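Local coordinates for protein beta-lactamase (Klebsiella pneumoniae, PDB 6HUH) that probably hydrolyses beta-lactam antibiotics to substituted beta-amino acids, as a class D serine beta-lactamase that confers antibiotic resistance, at residues D213-G221 with F244-F254. Sequence-based numbering, arbitrary orientation.
Sequences DQQIGWFVG and FASLRAREEVF. With SO4 (sulfate ion), chain C.
Ser-246 OG gives a hydrogen bond of 2.9 Å to O2 of a sulfate, probably a crystallisation solute, also held by Thr-198 and Ser-101 of the active-site Lys-Thr-Gly and Ser-Val-Ile motifs. Ser-246 CB rests near the backbone of Trp-218. This small residue suits the closest approach of the backbones, early in the 244-254 segment. Gly-217, with no side chain, lets its CA lie against the Ala-245 carbonyl carbon and Ser-246 N, 3.7 Å from Ser-246 CA. The extended chain of Gln-215 carries OE1 to Ala-245 N in a weak bond of 3.3 Å, its CD lying against the alanine methyl. Farther along, the segment axes cross at -34°, the CA atoms of Phe-219 and Arg-250 lie 5.3 Å apart, and larger side chains fill in. Phe-219 has CG anti to the backbone N (chi1 -165°), placing one ring face against Arg-250 CG, 4.0 Å from the centroid, a CH-pi contact; Val-253 CG1 meets the edge at CD2. Ala-249 CB packs on Phe-219 CB. Trp-218 points away from the helix, its NE1 bonded to Pro-48 O. A C-terminal helix packed on the central antiparallel sheet is characteristic of the serine beta-lactamase/penicillin-binding protein fold.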
ATOM      1  N   ASP A 213      16.167  16.770  24.761  1.00 98.38           N
ATOM      2  CA  ASP A 213      15.099  17.081  23.788  1.00 95.50           C
ATOM      3  C   ASP A 213      15.572  16.748  22.345  1.00 90.12           C
ATOM      4  O   ASP A 213      15.440  17.548  21.409  1.00 89.92           O
ATOM      5  CB  ASP A 213      14.577  18.532  23.967  1.00100.12           C
ATOM      6  CG  ASP A 213      13.453  18.989  23.046  1.00112.77           C
ATOM      7  OD1 ASP A 213      12.683  18.125  22.566  1.00111.92           O
ATOM      8  OD2 ASP A 213      13.344  20.209  22.808  1.00121.67           O
ATOM      9  N   GLN A 214      16.168  15.551  22.210  1.00 78.68           N
ATOM     10  CA  GLN A 214      16.695  15.051  20.948  1.00 73.75           C
ATOM     11  C   GLN A 214      15.846  13.904  20.413  1.00 68.62           C
ATOM     12  O   GLN A 214      15.483  12.990  21.150  1.00 67.36           O
ATOM     13  CB  GLN A 214      18.170  14.650  21.080  1.00 74.48           C
ATOM     14  CG  GLN A 214      19.098  15.834  21.325  1.00 87.39           C
ATOM     15  CD  GLN A 214      20.554  15.464  21.194  1.00105.97           C
ATOM     16  OE1 GLN A 214      21.082  14.615  21.928  1.00103.22           O
ATOM     17  NE2 GLN A 214      21.241  16.115  20.266  1.00 93.39           N
ATOM     18  N   GLN A 215      15.564  13.970  19.113  1.00 59.26           N
ATOM     19  CA  GLN A 215      14.789  13.004  18.354  1.00 55.25           C
ATOM     20  C   GLN A 215      15.619  11.747  18.096  1.00 51.66           C
ATOM     21  O   GLN A 215      16.807  11.853  17.797  1.00 50.42           O
ATOM     22  CB  GLN A 215      14.411  13.646  17.008  1.00 57.02           C
ATOM     23  CG  GLN A 215      12.943  13.515  16.633  1.00 75.82           C
ATOM     24  CD  GLN A 215      12.679  14.044  15.248  1.00101.18           C
ATOM     25  OE1 GLN A 215      12.236  13.313  14.356  1.00 98.71           O
ATOM     26  NE2 GLN A 215      12.948  15.324  15.028  1.00 94.77           N
ATOM     27  N   ILE A 216      14.993  10.565  18.194  1.00 44.01           N
ATOM     28  CA  ILE A 216      15.643   9.294  17.870  1.00 41.94           C
ATOM     29  C   ILE A 216      14.965   8.745  16.627  1.00 44.04           C
ATOM     30  O   ILE A 216      13.774   8.428  16.648  1.00 43.75           O
ATOM     31  CB  ILE A 216      15.689   8.217  18.995  1.00 44.28           C
ATOM     32  CG1 ILE A 216      16.301   8.766  20.300  1.00 46.43           C
ATOM     33  CG2 ILE A 216      16.428   6.946  18.506  1.00 42.14           C
ATOM     34  CD1 ILE A 216      15.692   8.200  21.542  1.00 57.77           C
ATOM     35  N   GLY A 217      15.725   8.672  15.556  1.00 38.47           N
ATOM     36  CA  GLY A 217      15.249   8.113  14.305  1.00 36.65           C
ATOM     37  C   GLY A 217      15.609   6.653  14.271  1.00 37.23           C
ATOM     38  O   GLY A 217      16.670   6.270  14.750  1.00 38.01           O
ATOM     39  N   TRP A 218      14.732   5.821  13.791  1.00 30.57           N
ATOM     40  CA  TRP A 218      15.067   4.412  13.733  1.00 28.85           C
ATOM     41  C   TRP A 218      14.785   3.873  12.329  1.00 30.57           C
ATOM     42  O   TRP A 218      13.731   4.154  11.774  1.00 29.73           O
ATOM     43  CB  TRP A 218      14.178   3.599  14.698  1.00 26.77           C
ATOM     44  CG  TRP A 218      14.448   3.582  16.173  1.00 27.33           C
ATOM     45  CD1 TRP A 218      13.767   4.288  17.123  1.00 30.54           C
ATOM     46  CD2 TRP A 218      15.191   2.576  16.885  1.00 26.88           C
ATOM     47  NE1 TRP A 218      14.119   3.857  18.382  1.00 29.70           N
ATOM     48  CE2 TRP A 218      14.999   2.813  18.267  1.00 30.53           C
ATOM     49  CE3 TRP A 218      16.058   1.536  16.490  1.00 27.13           C
ATOM     50  CZ2 TRP A 218      15.648   2.064  19.249  1.00 29.21           C
ATOM     51  CZ3 TRP A 218      16.695   0.793  17.462  1.00 28.09           C
ATOM     52  CH2 TRP A 218      16.485   1.056  18.826  1.00 29.08           C
ATOM     53  N   PHE A 219      15.685   3.062  11.788  1.00 27.03           N
ATOM     54  CA  PHE A 219      15.440   2.287  10.583  1.00 27.22           C
ATOM     55  C   PHE A 219      15.981   0.882  10.777  1.00 32.38           C
ATOM     56  O   PHE A 219      17.191   0.638  10.691  1.00 32.94           O
ATOM     57  CB  PHE A 219      15.856   2.922   9.264  1.00 29.68           C
ATOM     58  CG  PHE A 219      15.186   2.137   8.159  1.00 31.67           C
ATOM     59  CD1 PHE A 219      13.796   2.094   8.052  1.00 33.41           C
ATOM     60  CD2 PHE A 219      15.937   1.367   7.280  1.00 35.27           C
ATOM     61  CE1 PHE A 219      13.173   1.316   7.081  1.00 34.32           C
ATOM     62  CE2 PHE A 219      15.310   0.610   6.284  1.00 38.52           C
ATOM     63  CZ  PHE A 219      13.931   0.581   6.202  1.00 35.47           C
ATOM     64  N   VAL A 220      15.071  -0.016  11.163  1.00 28.15           N
ATOM     65  CA  VAL A 220      15.364  -1.404  11.527  1.00 26.91           C
ATOM     66  C   VAL A 220      14.731  -2.334  10.561  1.00 31.19           C
ATOM     67  O   VAL A 220      13.684  -2.000  10.023  1.00 32.48           O
ATOM     68  CB  VAL A 220      14.984  -1.722  13.005  1.00 28.43           C
ATOM     69  CG1 VAL A 220      15.707  -0.789  13.947  1.00 27.80           C
ATOM     70  CG2 VAL A 220      13.490  -1.635  13.241  1.00 27.27           C
ATOM     71  N   GLY A 221      15.368  -3.468  10.312  1.00 26.90           N
ATOM     72  CA  GLY A 221      14.850  -4.442   9.359  1.00 26.58           C
ATOM     73  C   GLY A 221      15.866  -5.410   8.819  1.00 28.59           C
ATOM     74  O   GLY A 221      16.965  -5.533   9.352  1.00 27.89           O
ATOM     75  N   PHE A 244      13.070  14.784   9.046  1.00 60.23           N
ATOM     76  CA  PHE A 244      12.580  13.906  10.113  1.00 57.47           C
ATOM     77  C   PHE A 244      13.682  12.911  10.389  1.00 56.29           C
ATOM     78  O   PHE A 244      14.139  12.266   9.444  1.00 56.23           O
ATOM     79  CB  PHE A 244      11.318  13.144   9.686  1.00 58.57           C
ATOM     80  CG  PHE A 244      10.000  13.848   9.900  1.00 61.42           C
ATOM     81  CD1 PHE A 244       9.549  14.145  11.185  1.00 65.23           C
ATOM     82  CD2 PHE A 244       9.171  14.146   8.824  1.00 64.40           C
ATOM     83  CE1 PHE A 244       8.311  14.763  11.386  1.00 67.04           C
ATOM     84  CE2 PHE A 244       7.936  14.768   9.024  1.00 68.30           C
ATOM     85  CZ  PHE A 244       7.513  15.072  10.304  1.00 66.65           C
ATOM     86  N   ALA A 245      14.118  12.801  11.664  1.00 48.34           N
ATOM     87  CA  ALA A 245      15.171  11.893  12.136  1.00 45.39           C
ATOM     88  C   ALA A 245      15.129  10.482  11.537  1.00 45.55           C
ATOM     89  O   ALA A 245      16.167  10.016  11.071  1.00 45.55           O
ATOM     90  CB  ALA A 245      15.155  11.818  13.652  1.00 45.78           C
ATOM     91  N   SER A 246      13.940   9.818  11.523  1.00 39.61           N
ATOM     92  CA  SER A 246      13.745   8.467  10.972  1.00 38.08           C
ATOM     93  C   SER A 246      13.860   8.376   9.436  1.00 42.79           C
ATOM     94  O   SER A 246      14.197   7.307   8.908  1.00 42.33           O
ATOM     95  CB  SER A 246      12.419   7.882  11.430  1.00 39.71           C
ATOM     96  OG  SER A 246      11.356   8.681  10.943  1.00 51.87           O
ATOM     97  N   LEU A 247      13.564   9.482   8.723  1.00 39.17           N
ATOM     98  CA  LEU A 247      13.661   9.522   7.261  1.00 38.66           C
ATOM     99  C   LEU A 247      15.132   9.709   6.807  1.00 38.77           C
ATOM    100  O   LEU A 247      15.498   9.332   5.695  1.00 38.69           O
ATOM    101  CB  LEU A 247      12.703  10.560   6.650  1.00 39.99           C
ATOM    102  CG  LEU A 247      11.264  10.584   7.195  1.00 46.12           C
ATOM    103  CD1 LEU A 247      10.362  11.490   6.351  1.00 47.92           C
ATOM    104  CD2 LEU A 247      10.641   9.174   7.307  1.00 49.03           C
ATOM    105  N   ARG A 248      15.967  10.234   7.704  1.00 31.81           N
ATOM    106  CA  ARG A 248      17.396  10.421   7.520  1.00 31.28           C
ATOM    107  C   ARG A 248      18.059   9.064   7.825  1.00 35.06           C
ATOM    108  O   ARG A 248      19.149   8.774   7.328  1.00 35.69           O
ATOM    109  CB  ARG A 248      17.911  11.498   8.489  1.00 28.88           C
ATOM    110  CG  ARG A 248      19.131  12.212   7.989  1.00 48.29           C
ATOM    111  CD  ARG A 248      19.772  13.099   9.052  1.00 76.58           C
ATOM    112  NE  ARG A 248      19.123  14.408   9.219  1.00 93.96           N
ATOM    113  CZ  ARG A 248      19.335  15.467   8.440  1.00108.88           C
ATOM    114  NH1 ARG A 248      20.196  15.397   7.430  1.00101.04           N
ATOM    115  NH2 ARG A 248      18.720  16.615   8.690  1.00 89.48           N
ATOM    116  N   ALA A 249      17.393   8.234   8.644  1.00 30.25           N
ATOM    117  CA  ALA A 249      17.872   6.902   9.019  1.00 28.44           C
ATOM    118  C   ALA A 249      17.673   5.941   7.844  1.00 30.86           C
ATOM    119  O   ALA A 249      18.640   5.304   7.424  1.00 28.68           O
ATOM    120  CB  ALA A 249      17.145   6.409  10.275  1.00 28.04           C
ATOM    121  N   ARG A 250      16.429   5.906   7.276  1.00 29.20           N
ATOM    122  CA  ARG A 250      15.996   5.091   6.137  1.00 29.72           C
ATOM    123  C   ARG A 250      16.860   5.344   4.904  1.00 33.99           C
ATOM    124  O   ARG A 250      17.246   4.415   4.199  1.00 31.26           O
ATOM    125  CB  ARG A 250      14.517   5.378   5.836  1.00 33.18           C
ATOM    126  CG  ARG A 250      13.906   4.498   4.736  1.00 47.97           C
ATOM    127  CD  ARG A 250      12.401   4.712   4.567  1.00 62.38           C
ATOM    128  NE  ARG A 250      12.012   5.308   3.280  1.00 76.88           N
ATOM    129  CZ  ARG A 250      11.999   4.667   2.112  1.00100.02           C
ATOM    130  NH1 ARG A 250      12.374   3.397   2.037  1.00 92.65           N
ATOM    131  NH2 ARG A 250      11.636   5.301   1.006  1.00 91.11           N
ATOM    132  N   GLU A 251      17.161   6.621   4.670  1.00 34.41           N
ATOM    133  CA  GLU A 251      17.992   7.138   3.593  1.00 36.46           C
ATOM    134  C   GLU A 251      19.422   6.567   3.707  1.00 42.87           C
ATOM    135  O   GLU A 251      19.929   6.000   2.739  1.00 42.73           O
ATOM    136  CB  GLU A 251      17.985   8.664   3.695  1.00 38.43           C
ATOM    137  CG  GLU A 251      18.631   9.431   2.566  1.00 53.71           C
ATOM    138  CD  GLU A 251      18.512  10.927   2.800  1.00 76.93           C
ATOM    139  OE1 GLU A 251      17.574  11.534   2.233  1.00 88.33           O
ATOM    140  OE2 GLU A 251      19.296  11.472   3.615  1.00 50.12           O
ATOM    141  N   GLU A 252      20.034   6.685   4.910  1.00 41.66           N
ATOM    142  CA  GLU A 252      21.401   6.252   5.234  1.00 42.82           C
ATOM    143  C   GLU A 252      21.590   4.734   5.167  1.00 46.71           C
ATOM    144  O   GLU A 252      22.693   4.264   4.864  1.00 47.16           O
ATOM    145  CB  GLU A 252      21.862   6.818   6.595  1.00 43.67           C
ATOM    146  CG  GLU A 252      22.321   8.266   6.531  1.00 55.63           C
ATOM    147  CD  GLU A 252      22.287   9.026   7.850  1.00 84.31           C
ATOM    148  OE1 GLU A 252      21.818  10.189   7.853  1.00 74.12           O
ATOM    149  OE2 GLU A 252      22.740   8.469   8.877  1.00 83.89           O
ATOM    150  N   VAL A 253      20.522   3.979   5.436  1.00 41.99           N
ATOM    151  CA  VAL A 253      20.554   2.520   5.369  1.00 41.84           C
ATOM    152  C   VAL A 253      20.599   2.094   3.901  1.00 47.18           C
ATOM    153  O   VAL A 253      21.446   1.287   3.525  1.00 46.84           O
ATOM    154  CB  VAL A 253      19.375   1.901   6.149  1.00 44.97           C
ATOM    155  CG1 VAL A 253      19.131   0.457   5.747  1.00 45.13           C
ATOM    156  CG2 VAL A 253      19.614   1.996   7.649  1.00 44.03           C
ATOM    157  N   PHE A 254      19.725   2.693   3.070  1.00 45.35           N
ATOM    158  CA  PHE A 254      19.643   2.426   1.633  1.00 45.85           C
ATOM    159  C   PHE A 254      20.897   2.850   0.881  1.00 51.71           C
ATOM    160  O   PHE A 254      21.195   2.282  -0.171  1.00 54.39           O
ATOM    161  CB  PHE A 254      18.383   3.041   1.018  1.00 46.68           C
ATOM    162  CG  PHE A 254      17.210   2.095   1.032  1.00 46.41           C
ATOM    163  CD1 PHE A 254      17.107   1.075   0.090  1.00 49.58           C
ATOM    164  CD2 PHE A 254      16.184   2.252   1.952  1.00 45.68           C
ATOM    165  CE1 PHE A 254      16.019   0.204   0.097  1.00 49.01           C
ATOM    166  CE2 PHE A 254      15.086   1.398   1.944  1.00 47.12           C
ATOM    167  CZ  PHE A 254      15.013   0.380   1.019  1.00 46.19           C
TER
HETATM  168  S   SO4 C 301       7.527   7.422  12.149  1.00 88.83           S
HETATM  169  O1  SO4 C 301       6.374   8.321  12.264  1.00 90.26           O
HETATM  170  O2  SO4 C 301       8.768   8.192  12.046  1.00 88.10           O
HETATM  171  O3  SO4 C 301       7.590   6.594  13.341  1.00 88.72           O
HETATM  172  O4  SO4 C 301       7.373   6.580  10.964  1.00 88.46           O